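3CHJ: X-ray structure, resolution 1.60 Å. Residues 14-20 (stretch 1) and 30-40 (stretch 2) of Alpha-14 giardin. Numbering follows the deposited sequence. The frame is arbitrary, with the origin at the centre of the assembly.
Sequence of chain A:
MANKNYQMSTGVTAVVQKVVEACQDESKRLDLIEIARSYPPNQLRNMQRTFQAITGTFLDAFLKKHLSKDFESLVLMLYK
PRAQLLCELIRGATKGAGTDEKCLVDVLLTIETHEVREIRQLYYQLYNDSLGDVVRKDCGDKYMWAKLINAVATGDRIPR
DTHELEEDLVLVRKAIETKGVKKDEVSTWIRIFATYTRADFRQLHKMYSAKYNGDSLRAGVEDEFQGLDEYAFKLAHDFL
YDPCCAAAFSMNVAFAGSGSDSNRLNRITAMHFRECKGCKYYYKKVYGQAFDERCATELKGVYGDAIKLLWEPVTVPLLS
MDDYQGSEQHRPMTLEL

Stretch 1, residues 14-20: AVVQKVV
Stretch 2 30-40: LDLIEIARSYP

Two helices of one chain can pack through a largely apolar seam with no direct hydrogen bond between them, and Alpha-14 giardin offers a compact example. Residues 14-20 are helical throughout, within a longer helix; the helix 31-38 runs roughly antiparallel to it, at 148°, with the axes 9.8 Å apart at closest approach. In register, V19 lies nearest L32 (CA to CA 6.2 Å) and V15 nearest I35 (CA to CA 7.8 Å).

Along stretch 2, the first residue in contact is D31 (chi1 m). CG of D31 lies 3.7 Å from CE of K18, whose side chain is extended, all four chi angles t. The charges attract without forming a salt bridge, since NZ of K18 stays 4.6 Å from OD1 of D31. One water donates to both the backbone O of K18 (2.8 Å) and OD2 of D31 (2.7 Å).

L32 (m, t) starts sideways, but its end approaches the partner helix, bringing CD2 of L32 to 3.8 Å from CG1 of V19. E34 turns its end away and serves its own helix: NH1 of R37 bonds to OE2 of E34 in a 3.1 Å salt bridge.

I35 (m, t) is the hub, pointing toward the other helix. CD1 of I35 lies 3.7 Å from CG2 of V19 and 3.8 Å from CD of K18, and CG2 of I35 lies 3.9 Å from CG1 of V15. Both valines are t.

At S38, OG of S38 donates to O of E34 (2.8 Å), a bond back to the carbonyl four residues earlier. Y39 then leaves helical geometry (phi/psi -131/151), yet with chi1 m and chi2 -81° its side chain still reaches back: OH of Y39 is 3.7 Å from CG2 of V15, a van der Waals contact. P40, also extended at -69/151, occupies the N-cap position, right before the next helix.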

ATOM      1  N   ALA A  14     -30.765  -3.919   5.036  1.00 27.17           N
ATOM      2  CA  ALA A  14     -30.889  -3.563   3.621  1.00 26.46           C
ATOM      3  C   ALA A  14     -29.576  -3.752   2.843  1.00 25.68           C
ATOM      4  O   ALA A  14     -29.570  -4.276   1.718  1.00 25.76           O
ATOM      5  CB  ALA A  14     -31.390  -2.126   3.490  1.00 26.87           C
ATOM      6  N   VAL A  15     -28.459  -3.344   3.441  1.00 24.17           N
ATOM      7  CA  VAL A  15     -27.156  -3.525   2.797  1.00 23.12           C
ATOM      8  C   VAL A  15     -26.790  -5.017   2.684  1.00 22.36           C
ATOM      9  O   VAL A  15     -26.253  -5.444   1.662  1.00 21.86           O
ATOM     10  CB  VAL A  15     -26.034  -2.689   3.476  1.00 22.92           C
ATOM     11  CG1 VAL A  15     -24.682  -2.945   2.806  1.00 22.36           C
ATOM     12  CG2 VAL A  15     -26.370  -1.218   3.404  1.00 24.23           C
ATOM     13  N   VAL A  16     -27.112  -5.800   3.713  1.00 21.58           N
ATOM     14  CA  VAL A  16     -26.935  -7.256   3.667  1.00 21.55           C
ATOM     15  C   VAL A  16     -27.691  -7.869   2.477  1.00 21.81           C
ATOM     16  O   VAL A  16     -27.131  -8.687   1.726  1.00 21.11           O
ATOM     17  CB  VAL A  16     -27.331  -7.916   5.018  1.00 21.96           C
ATOM     18  CG1 VAL A  16     -27.449  -9.440   4.900  1.00 20.83           C
ATOM     19  CG2 VAL A  16     -26.307  -7.550   6.093  1.00 21.54           C
ATOM     20  N   GLN A  17     -28.950  -7.465   2.287  1.00 22.39           N
ATOM     21  CA  GLN A  17     -29.732  -8.018   1.176  1.00 23.09           C
ATOM     22  C   GLN A  17     -29.146  -7.607  -0.178  1.00 22.24           C
ATOM     23  O   GLN A  17     -29.186  -8.381  -1.140  1.00 22.33           O
ATOM     24  CB  GLN A  17     -31.233  -7.702   1.308  1.00 24.24           C
ATOM     25  CG  GLN A  17     -31.648  -6.242   1.117  1.00 29.21           C
ATOM     26  CD  GLN A  17     -32.063  -5.898  -0.322  1.00 36.39           C
ATOM     27  OE1 GLN A  17     -33.057  -6.421  -0.843  1.00 40.47           O
ATOM     28  NE2 GLN A  17     -31.319  -4.991  -0.954  1.00 37.33           N
ATOM     29  N   LYS A  18     -28.541  -6.420  -0.229  1.00 21.46           N
ATOM     30  CA  LYS A  18     -27.907  -5.959  -1.461  1.00 21.31           C
ATOM     31  C   LYS A  18     -26.685  -6.832  -1.797  1.00 19.91           C
ATOM     32  O   LYS A  18     -26.418  -7.132  -2.973  1.00 19.73           O
ATOM     33  CB  LYS A  18     -27.492  -4.494  -1.341  1.00 21.71           C
ATOM     34  CG  LYS A  18     -27.086  -3.886  -2.664  1.00 24.82           C
ATOM     35  CD  LYS A  18     -26.786  -2.391  -2.531  1.00 28.23           C
ATOM     36  CE  LYS A  18     -26.544  -1.764  -3.890  1.00 30.91           C
ATOM     37  NZ  LYS A  18     -26.025  -0.367  -3.752  1.00 33.63           N
ATOM     38  N   VAL A  19     -25.940  -7.210  -0.759  1.00 19.20           N
ATOM     39  CA  VAL A  19     -24.798  -8.118  -0.891  1.00 18.18           C
ATOM     40  C   VAL A  19     -25.248  -9.497  -1.401  1.00 18.68           C
ATOM     41  O   VAL A  19     -24.693 -10.025  -2.367  1.00 18.26           O
ATOM     42  CB  VAL A  19     -24.012  -8.239   0.448  1.00 17.80           C
ATOM     43  CG1 VAL A  19     -22.968  -9.352   0.390  1.00 18.29           C
ATOM     44  CG2 VAL A  19     -23.351  -6.888   0.788  1.00 17.97           C
ATOM     45  N   VAL A  20     -26.281 -10.049  -0.769  1.00 19.66           N
ATOM     46  CA  VAL A  20     -26.887 -11.299  -1.231  1.00 20.08           C
ATOM     47  C   VAL A  20     -27.270 -11.232  -2.719  1.00 20.43           C
ATOM     48  O   VAL A  20     -26.861 -12.069  -3.511  1.00 20.53           O
ATOM     49  CB  VAL A  20     -28.116 -11.653  -0.371  1.00 20.66           C
ATOM     50  CG1 VAL A  20     -28.904 -12.798  -1.007  1.00 20.91           C
ATOM     51  CG2 VAL A  20     -27.670 -12.034   1.028  1.00 19.58           C
ATOM     52  N   LEU A  30     -20.981  -5.722  -9.218  1.00 17.13           N
ATOM     53  CA  LEU A  30     -20.267  -4.501  -8.813  1.00 17.10           C
ATOM     54  C   LEU A  30     -20.946  -3.744  -7.672  1.00 16.80           C
ATOM     55  O   LEU A  30     -20.366  -2.806  -7.102  1.00 17.23           O
ATOM     56  CB  LEU A  30     -19.971  -3.589 -10.006  1.00 16.93           C
ATOM     57  CG  LEU A  30     -18.956  -4.139 -11.007  1.00 18.09           C
ATOM     58  CD1 LEU A  30     -18.935  -3.252 -12.253  1.00 19.22           C
ATOM     59  CD2 LEU A  30     -17.520  -4.309 -10.428  1.00 18.24           C
ATOM     60  N   ASP A  31     -22.162  -4.153  -7.298  1.00 16.37           N
ATOM     61  CA  ASP A  31     -22.763  -3.599  -6.102  1.00 16.46           C
ATOM     62  C   ASP A  31     -21.877  -3.827  -4.879  1.00 15.34           C
ATOM     63  O   ASP A  31     -21.891  -3.034  -3.944  1.00 15.46           O
ATOM     64  CB  ASP A  31     -24.162  -4.172  -5.852  1.00 17.56           C
ATOM     65  CG  ASP A  31     -25.201  -3.643  -6.841  1.00 21.94           C
ATOM     66  OD1 ASP A  31     -24.926  -2.667  -7.571  1.00 24.76           O
ATOM     67  OD2 ASP A  31     -26.309  -4.218  -6.880  1.00 24.75           O
ATOM     68  N   LEU A  32     -21.131  -4.930  -4.877  1.00 14.37           N
ATOM     69  CA  LEU A  32     -20.208  -5.187  -3.778  1.00 13.77           C
ATOM     70  C   LEU A  32     -19.170  -4.084  -3.668  1.00 13.82           C
ATOM     71  O   LEU A  32     -18.746  -3.757  -2.560  1.00 13.58           O
ATOM     72  CB  LEU A  32     -19.496  -6.537  -3.943  1.00 13.55           C
ATOM     73  CG  LEU A  32     -20.422  -7.766  -4.007  1.00 14.75           C
ATOM     74  CD1 LEU A  32     -19.616  -9.004  -4.326  1.00 15.15           C
ATOM     75  CD2 LEU A  32     -21.186  -7.926  -2.696  1.00 16.96           C
ATOM     76  N   ILE A  33     -18.760  -3.553  -4.820  1.00 13.88           N
ATOM     77  CA  ILE A  33     -17.753  -2.493  -4.891  1.00 14.32           C
ATOM     78  C   ILE A  33     -18.370  -1.130  -4.598  1.00 14.77           C
ATOM     79  O   ILE A  33     -17.782  -0.317  -3.872  1.00 14.84           O
ATOM     80  CB  ILE A  33     -17.049  -2.493  -6.260  1.00 14.07           C
ATOM     81  CG1 ILE A  33     -16.362  -3.838  -6.533  1.00 13.98           C
ATOM     82  CG2 ILE A  33     -16.066  -1.341  -6.355  1.00 14.97           C
ATOM     83  CD1 ILE A  33     -15.313  -4.286  -5.480  1.00 15.47           C
ATOM     84  N   GLU A  34     -19.574  -0.888  -5.130  1.00 14.90           N
ATOM     85  CA  GLU A  34     -20.318   0.323  -4.776  1.00 16.36           C
ATOM     86  C   GLU A  34     -20.525   0.446  -3.267  1.00 15.87           C
ATOM     87  O   GLU A  34     -20.325   1.521  -2.675  1.00 15.40           O
ATOM     88  CB  GLU A  34     -21.636   0.410  -5.562  1.00 17.28           C
ATOM     89  CG  GLU A  34     -21.426   0.554  -7.081  1.00 22.09           C
ATOM     90  CD  GLU A  34     -20.856   1.922  -7.523  1.00 26.98           C
ATOM     91  OE1 GLU A  34     -20.996   2.248  -8.727  1.00 30.75           O
ATOM     92  OE2 GLU A  34     -20.255   2.661  -6.709  1.00 28.12           O
ATOM     93  N   ILE A  35     -20.872  -0.666  -2.621  1.00 14.74           N
ATOM     94  CA  ILE A  35     -21.045  -0.675  -1.183  1.00 14.39           C
ATOM     95  C   ILE A  35     -19.711  -0.278  -0.490  1.00 14.30           C
ATOM     96  O   ILE A  35     -19.683   0.550   0.414  1.00 14.69           O
ATOM     97  CB  ILE A  35     -21.581  -2.052  -0.715  1.00 14.39           C
ATOM     98  CG1 ILE A  35     -23.050  -2.220  -1.141  1.00 14.52           C
ATOM     99  CG2 ILE A  35     -21.496  -2.204   0.772  1.00 14.19           C
ATOM    100  CD1 ILE A  35     -23.561  -3.681  -1.055  1.00 15.44           C
ATOM    101  N   ALA A  36     -18.590  -0.829  -0.962  1.00 13.63           N
ATOM    102  CA  ALA A  36     -17.296  -0.485  -0.368  1.00 13.73           C
ATOM    103  C   ALA A  36     -16.956   0.990  -0.495  1.00 14.28           C
ATOM    104  O   ALA A  36     -16.330   1.552   0.407  1.00 14.38           O
ATOM    105  CB  ALA A  36     -16.166  -1.338  -0.966  1.00 13.45           C
ATOM    106  N   ARG A  37     -17.358   1.594  -1.611  1.00 15.08           N
ATOM    107  CA  ARG A  37     -17.058   3.002  -1.891  1.00 15.89           C
ATOM    108  C   ARG A  37     -17.995   3.961  -1.158  1.00 16.72           C
ATOM    109  O   ARG A  37     -17.672   5.149  -1.014  1.00 17.83           O
ATOM    110  CB  ARG A  37     -17.176   3.278  -3.379  1.00 16.20           C
ATOM    111  CG  ARG A  37     -16.169   2.572  -4.226  1.00 16.54           C
ATOM    112  CD  ARG A  37     -16.514   2.799  -5.676  1.00 17.54           C
ATOM    113  NE  ARG A  37     -16.001   4.066  -6.209  1.00 20.51           N
ATOM    114  CZ  ARG A  37     -16.669   4.883  -7.023  1.00 23.48           C
ATOM    115  NH1 ARG A  37     -17.938   4.641  -7.351  1.00 25.01           N
ATOM    116  NH2 ARG A  37     -16.085   5.989  -7.472  1.00 23.17           N
ATOM    117  N   SER A  38     -19.164   3.453  -0.748  1.00 16.55           N
ATOM    118  CA  SER A  38     -20.266   4.301  -0.237  1.00 17.06           C
ATOM    119  C   SER A  38     -20.296   4.466   1.277  1.00 17.93           C
ATOM    120  O   SER A  38     -20.955   5.383   1.782  1.00 18.53           O
ATOM    121  CB  SER A  38     -21.618   3.733  -0.687  1.00 16.61           C
ATOM    122  OG  SER A  38     -21.760   3.842  -2.081  1.00 19.20           O
ATOM    123  N   TYR A  39     -19.627   3.575   2.008  1.00 17.69           N
ATOM    124  CA  TYR A  39     -19.704   3.537   3.476  1.00 17.94           C
ATOM    125  C   TYR A  39     -18.315   3.473   4.114  1.00 18.83           C
ATOM    126  O   TYR A  39     -17.384   2.948   3.498  1.00 18.23           O
ATOM    127  CB  TYR A  39     -20.522   2.333   3.959  1.00 18.88           C
ATOM    128  CG  TYR A  39     -21.941   2.309   3.453  1.00 18.90           C
ATOM    129  CD1 TYR A  39     -22.938   3.071   4.077  1.00 20.35           C
ATOM    130  CD2 TYR A  39     -22.295   1.522   2.357  1.00 17.84           C
ATOM    131  CE1 TYR A  39     -24.248   3.041   3.608  1.00 20.61           C
ATOM    132  CE2 TYR A  39     -23.600   1.497   1.878  1.00 20.97           C
ATOM    133  CZ  TYR A  39     -24.568   2.258   2.512  1.00 19.55           C
ATOM    134  OH  TYR A  39     -25.864   2.217   2.011  1.00 21.76           O
ATOM    135  N   PRO A  40     -18.175   4.009   5.340  1.00 19.53           N
ATOM    136  CA  PRO A  40     -16.892   3.910   6.040  1.00 19.79           C
ATOM    137  C   PRO A  40     -16.577   2.469   6.460  1.00 19.52           C
ATOM    138  O   PRO A  40     -17.491   1.678   6.663  1.00 18.91           O
ATOM    139  CB  PRO A  40     -17.087   4.803   7.273  1.00 20.29           C
ATOM    140  CG  PRO A  40     -18.546   4.884   7.474  1.00 21.49           C
ATOM    141  CD  PRO A  40     -19.184   4.754   6.123  1.00 19.75           C
TER
HETATM  142  O   HOH W   1     -27.495  -6.078  -5.309  1.00 23.21           O